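Local coordinates for protein importin subunit beta-1 (Saccharomyces cerevisiae, PDB 5OWU) that carries proteins into the nucleus as the importin beta subunit, working with importin alpha, which recognises the classical nuclear localization signal of the cargo, at residues R517-A531 with L572-K586. Sequence-based numbering, arbitrary orientation.
Sequences RASAFSALTTMVEYA and LQSNILTVLAAVIRK
F521 drops its ring as a knob into the hole formed by L572, N575, I576 and V579 on the neighbouring helix. CE2 presses on L572 CD1 at 3.5 Å, CZ and CE1 lie against I576 CG1, and V579 CG2 comes to the ring edge near its plane. At the root of the ring, CG packs on N575 CB (3.6 Å). With an alanine here the hole would probably stay unfilled, and I576 CG1 and L572 CD1 would lose the ring they pack on. L572 also puts CD2 over the centre of the R517 guanidinium, 3.9 Å above its plane. A water bridges R517 NE and N575 OD1, accepting from the former and donating to the latter at 2.6 Å; R509 O takes R517 NH1, and E571 takes N575 ND2. The two helices belong to HEAT repeats 12 and 13 and run almost exactly parallel, 2° apart with axes 9.1 Å from each other, the side-by-side stacking of equivalent helices that builds the importin beta superhelix. Further along, V579 CG2 rests on T525 OG1 and F521 O together. V528 splits its methyls, CG1 against A582 O (3.7 Å) and K586 CB, CG2 on V583 CG2. K586, with CG anti to the backbone N (chi1 -171°), runs antiparallel alongside V528, its chain kinked at the second and fourth torsions. Its ammonium then reaches carbonyls at the end of 517-531, NZ bonding V528 O at 3.0 Å with a C=O...N angle of 160°, close to the line of the carbonyl, and A531 O at 2.8 Å, with a weak bond to E529 O.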
loop_
_atom_site.group_PDB
_atom_site.type_symbol
_atom_site.label_atom_id
_atom_site.label_comp_id
_atom_site.label_asym_id
_atom_site.label_seq_id
_atom_site.Cartn_x
_atom_site.Cartn_y
_atom_site.Cartn_z
ATOM N N ARG A 517 3.384 24.184 -9.081
ATOM C CA ARG A 517 4.116 24.088 -10.340
ATOM C C ARG A 517 4.211 22.639 -10.819
ATOM O O ARG A 517 3.892 22.334 -11.976
ATOM C CB ARG A 517 5.506 24.713 -10.176
ATOM C CG ARG A 517 6.352 24.712 -11.440
ATOM C CD ARG A 517 7.620 25.539 -11.242
ATOM N NE ARG A 517 8.527 24.954 -10.257
ATOM C CZ ARG A 517 9.556 25.599 -9.710
ATOM N NH1 ARG A 517 9.803 26.858 -10.035
ATOM N NH2 ARG A 517 10.343 24.988 -8.831
ATOM N N ALA A 518 4.618 21.729 -9.931
ATOM C CA ALA A 518 4.671 20.313 -10.286
ATOM C C ALA A 518 3.314 19.800 -10.755
ATOM O O ALA A 518 3.226 19.069 -11.754
ATOM C CB ALA A 518 5.162 19.495 -9.090
ATOM N N SER A 519 2.241 20.176 -10.051
ATOM C CA SER A 519 0.906 19.765 -10.467
ATOM C C SER A 519 0.615 20.236 -11.882
ATOM O O SER A 519 0.059 19.482 -12.696
ATOM C CB SER A 519 -0.136 20.303 -9.485
ATOM O OG SER A 519 0.060 19.719 -8.208
ATOM N N ALA A 520 1.020 21.467 -12.214
ATOM C CA ALA A 520 0.792 21.946 -13.573
ATOM C C ALA A 520 1.537 21.075 -14.570
ATOM O O ALA A 520 0.979 20.677 -15.602
ATOM C CB ALA A 520 1.220 23.406 -13.704
ATOM N N PHE A 521 2.789 20.723 -14.255
ATOM C CA PHE A 521 3.523 19.850 -15.163
ATOM C C PHE A 521 2.807 18.516 -15.303
ATOM O O PHE A 521 2.683 17.982 -16.416
ATOM C CB PHE A 521 4.958 19.661 -14.676
ATOM C CG PHE A 521 5.892 20.764 -15.112
ATOM C CD1 PHE A 521 6.367 20.807 -16.413
ATOM C CD2 PHE A 521 6.296 21.745 -14.223
ATOM C CE1 PHE A 521 7.229 21.810 -16.822
ATOM C CE2 PHE A 521 7.153 22.751 -14.628
ATOM C CZ PHE A 521 7.621 22.780 -15.937
ATOM N N SER A 522 2.273 17.989 -14.196
ATOM C CA SER A 522 1.543 16.733 -14.293
ATOM C C SER A 522 0.364 16.874 -15.246
ATOM O O SER A 522 0.138 15.998 -16.091
ATOM C CB SER A 522 1.073 16.275 -12.914
ATOM O OG SER A 522 0.441 15.012 -13.009
ATOM N N ALA A 523 -0.373 17.988 -15.155
ATOM C CA ALA A 523 -1.520 18.151 -16.041
ATOM C C ALA A 523 -1.062 18.252 -17.484
ATOM O O ALA A 523 -1.711 17.693 -18.381
ATOM C CB ALA A 523 -2.344 19.374 -15.638
ATOM N N LEU A 524 0.095 18.883 -17.720
ATOM C CA LEU A 524 0.605 18.938 -19.083
ATOM C C LEU A 524 0.837 17.538 -19.622
ATOM O O LEU A 524 0.547 17.256 -20.791
ATOM C CB LEU A 524 1.891 19.765 -19.145
ATOM C CG LEU A 524 1.719 21.284 -19.038
ATOM C CD1 LEU A 524 3.081 21.942 -19.080
ATOM C CD2 LEU A 524 0.827 21.832 -20.138
ATOM N N THR A 525 1.317 16.629 -18.772
ATOM C CA THR A 525 1.509 15.263 -19.231
ATOM C C THR A 525 0.182 14.676 -19.684
ATOM O O THR A 525 0.077 14.113 -20.783
ATOM C CB THR A 525 2.153 14.430 -18.126
ATOM O OG1 THR A 525 3.468 14.951 -17.864
ATOM C CG2 THR A 525 2.272 12.979 -18.539
ATOM N N THR A 526 -0.865 14.864 -18.877
ATOM C CA THR A 526 -2.194 14.429 -19.288
ATOM C C THR A 526 -2.571 15.061 -20.623
ATOM O O THR A 526 -3.040 14.370 -21.538
ATOM C CB THR A 526 -3.217 14.783 -18.199
ATOM O OG1 THR A 526 -2.925 14.043 -17.008
ATOM C CG2 THR A 526 -4.632 14.464 -18.641
ATOM N N MET A 527 -2.337 16.376 -20.773
ATOM C CA MET A 527 -2.731 17.017 -22.023
ATOM C C MET A 527 -2.043 16.336 -23.192
ATOM O O MET A 527 -2.650 16.116 -24.251
ATOM C CB MET A 527 -2.390 18.507 -22.018
ATOM C CG MET A 527 -2.965 19.302 -20.874
ATOM S SD MET A 527 -4.728 19.087 -20.698
ATOM C CE MET A 527 -5.367 20.135 -22.005
ATOM N N VAL A 528 -0.773 15.974 -23.007
ATOM C CA VAL A 528 -0.041 15.326 -24.083
ATOM C C VAL A 528 -0.667 13.979 -24.390
ATOM O O VAL A 528 -0.956 13.652 -25.547
ATOM C CB VAL A 528 1.445 15.178 -23.713
ATOM C CG1 VAL A 528 2.172 14.304 -24.744
ATOM C CG2 VAL A 528 2.095 16.530 -23.614
ATOM N N GLU A 529 -0.940 13.202 -23.345
ATOM C CA GLU A 529 -1.292 11.809 -23.560
ATOM C C GLU A 529 -2.673 11.671 -24.189
ATOM O O GLU A 529 -2.917 10.715 -24.929
ATOM C CB GLU A 529 -1.173 11.062 -22.236
ATOM C CG GLU A 529 0.309 10.947 -21.807
ATOM C CD GLU A 529 0.515 10.377 -20.417
ATOM O OE1 GLU A 529 -0.390 10.520 -19.565
ATOM O OE2 GLU A 529 1.600 9.795 -20.176
ATOM N N TYR A 530 -3.560 12.641 -23.971
ATOM C CA TYR A 530 -4.883 12.613 -24.577
ATOM C C TYR A 530 -4.995 13.473 -25.830
ATOM O O TYR A 530 -6.085 13.557 -26.403
ATOM C CB TYR A 530 -5.937 13.051 -23.554
ATOM C CG TYR A 530 -6.226 11.985 -22.521
ATOM C CD1 TYR A 530 -5.476 11.895 -21.354
ATOM C CD2 TYR A 530 -7.236 11.056 -22.727
ATOM C CE1 TYR A 530 -5.736 10.909 -20.412
ATOM C CE2 TYR A 530 -7.502 10.068 -21.794
ATOM C CZ TYR A 530 -6.754 10.002 -20.639
ATOM O OH TYR A 530 -7.030 9.026 -19.714
ATOM N N ALA A 531 -3.912 14.100 -26.284
ATOM C CA ALA A 531 -4.018 14.997 -27.430
ATOM C C ALA A 531 -4.406 14.219 -28.680
ATOM O O ALA A 531 -3.986 13.079 -28.877
ATOM C CB ALA A 531 -2.706 15.749 -27.662
ATOM N N LEU A 572 12.027 20.553 -10.239
ATOM C CA LEU A 572 11.557 21.206 -11.460
ATOM C C LEU A 572 12.118 20.526 -12.704
ATOM O O LEU A 572 11.394 20.306 -13.685
ATOM C CB LEU A 572 11.937 22.686 -11.445
ATOM C CG LEU A 572 11.721 23.447 -12.754
ATOM C CD1 LEU A 572 10.248 23.375 -13.201
ATOM C CD2 LEU A 572 12.162 24.886 -12.599
ATOM N N GLN A 573 13.409 20.193 -12.692
ATOM C CA GLN A 573 13.986 19.518 -13.850
ATOM C C GLN A 573 13.369 18.137 -14.040
ATOM O O GLN A 573 13.167 17.692 -15.173
ATOM C CB GLN A 573 15.503 19.415 -13.702
ATOM C CG GLN A 573 16.191 20.764 -13.737
ATOM C CD GLN A 573 17.693 20.641 -13.700
ATOM O OE1 GLN A 573 18.248 19.983 -12.825
ATOM N NE2 GLN A 573 18.360 21.272 -14.655
ATOM N N SER A 574 13.070 17.446 -12.939
ATOM C CA SER A 574 12.357 16.174 -13.019
ATOM C C SER A 574 10.980 16.349 -13.666
ATOM O O SER A 574 10.614 15.601 -14.580
ATOM C CB SER A 574 12.247 15.572 -11.615
ATOM O OG SER A 574 11.414 14.425 -11.590
ATOM N N ASN A 575 10.206 17.342 -13.210
ATOM C CA ASN A 575 8.904 17.619 -13.822
ATOM C C ASN A 575 9.042 17.841 -15.320
ATOM O O ASN A 575 8.287 17.271 -16.131
ATOM C CB ASN A 575 8.255 18.853 -13.180
ATOM C CG ASN A 575 8.056 18.721 -11.675
ATOM O OD1 ASN A 575 7.955 19.728 -10.972
ATOM N ND2 ASN A 575 8.005 17.491 -11.174
ATOM N N ILE A 576 10.017 18.674 -15.703
ATOM C CA ILE A 576 10.240 18.976 -17.112
ATOM C C ILE A 576 10.570 17.704 -17.879
ATOM O O ILE A 576 10.030 17.452 -18.959
ATOM C CB ILE A 576 11.361 20.020 -17.260
ATOM C CG1 ILE A 576 10.912 21.370 -16.687
ATOM C CG2 ILE A 576 11.768 20.185 -18.728
ATOM C CD1 ILE A 576 12.051 22.345 -16.479
ATOM N N LEU A 577 11.494 16.903 -17.353
ATOM C CA LEU A 577 11.938 15.720 -18.081
ATOM C C LEU A 577 10.808 14.703 -18.224
ATOM O O LEU A 577 10.709 14.022 -19.247
ATOM C CB LEU A 577 13.157 15.104 -17.385
ATOM C CG LEU A 577 14.440 15.943 -17.500
ATOM C CD1 LEU A 577 15.470 15.529 -16.473
ATOM C CD2 LEU A 577 15.033 15.869 -18.899
ATOM N N THR A 578 9.938 14.594 -17.220
ATOM C CA THR A 578 8.785 13.700 -17.331
ATOM C C THR A 578 7.876 14.130 -18.481
ATOM O O THR A 578 7.518 13.317 -19.354
ATOM C CB THR A 578 8.029 13.675 -16.000
ATOM O OG1 THR A 578 8.920 13.235 -14.961
ATOM C CG2 THR A 578 6.816 12.734 -16.056
ATOM N N VAL A 579 7.514 15.417 -18.520
ATOM C CA VAL A 579 6.681 15.881 -19.632
ATOM C C VAL A 579 7.402 15.679 -20.958
ATOM O O VAL A 579 6.789 15.301 -21.960
ATOM C CB VAL A 579 6.273 17.353 -19.446
ATOM C CG1 VAL A 579 5.360 17.794 -20.596
ATOM C CG2 VAL A 579 5.574 17.548 -18.121
ATOM N N LEU A 580 8.708 15.953 -20.990
ATOM C CA LEU A 580 9.474 15.833 -22.228
ATOM C C LEU A 580 9.483 14.396 -22.727
ATOM O O LEU A 580 9.349 14.146 -23.930
ATOM C CB LEU A 580 10.902 16.337 -22.004
ATOM C CG LEU A 580 11.891 16.236 -23.171
ATOM C CD1 LEU A 580 11.390 16.989 -24.390
ATOM C CD2 LEU A 580 13.257 16.765 -22.744
ATOM N N ALA A 581 9.635 13.434 -21.818
ATOM C CA ALA A 581 9.559 12.037 -22.218
ATOM C C ALA A 581 8.201 11.728 -22.828
ATOM O O ALA A 581 8.116 11.049 -23.863
ATOM C CB ALA A 581 9.836 11.126 -21.023
ATOM N N ALA A 582 7.120 12.238 -22.215
ATOM C CA ALA A 582 5.796 12.005 -22.793
ATOM C C ALA A 582 5.673 12.638 -24.178
ATOM O O ALA A 582 5.084 12.046 -25.091
ATOM C CB ALA A 582 4.701 12.536 -21.863
ATOM N N VAL A 583 6.216 13.846 -24.350
ATOM C CA VAL A 583 6.167 14.521 -25.647
ATOM C C VAL A 583 6.902 13.695 -26.698
ATOM O O VAL A 583 6.401 13.472 -27.807
ATOM C CB VAL A 583 6.760 15.939 -25.529
ATOM C CG1 VAL A 583 7.016 16.557 -26.906
ATOM C CG2 VAL A 583 5.831 16.838 -24.728
ATOM N N ILE A 584 8.096 13.219 -26.355
ATOM C CA ILE A 584 8.907 12.464 -27.310
ATOM C C ILE A 584 8.174 11.198 -27.730
ATOM O O ILE A 584 8.095 10.866 -28.918
ATOM C CB ILE A 584 10.282 12.147 -26.702
ATOM C CG1 ILE A 584 11.102 13.430 -26.575
ATOM C CG2 ILE A 584 11.028 11.085 -27.538
ATOM C CD1 ILE A 584 12.297 13.311 -25.642
ATOM N N ARG A 585 7.611 10.478 -26.759
ATOM C CA ARG A 585 6.914 9.242 -27.096
ATOM C C ARG A 585 5.650 9.506 -27.907
ATOM O O ARG A 585 5.300 8.712 -28.786
ATOM C CB ARG A 585 6.577 8.464 -25.825
ATOM C CG ARG A 585 7.765 7.729 -25.251
ATOM C CD ARG A 585 7.330 6.532 -24.428
ATOM N NE ARG A 585 8.399 6.101 -23.534
ATOM C CZ ARG A 585 9.278 5.143 -23.808
ATOM N NH1 ARG A 585 9.220 4.483 -24.955
ATOM N NH2 ARG A 585 10.214 4.842 -22.921
ATOM N N LYS A 586 4.947 10.605 -27.632
ATOM C CA LYS A 586 3.647 10.796 -28.268
ATOM C C LYS A 586 3.775 11.123 -29.753
ATOM O O LYS A 586 2.915 10.730 -30.547
ATOM C CB LYS A 586 2.860 11.898 -27.557
ATOM C CG LYS A 586 1.407 12.013 -28.007
ATOM C CD LYS A 586 0.593 10.802 -27.562
ATOM C CE LYS A 586 -0.751 10.741 -28.261
ATOM N NZ LYS A 586 -1.609 11.907 -27.933
HETATM O O HOH W 1 8.360 22.041 -9.751
#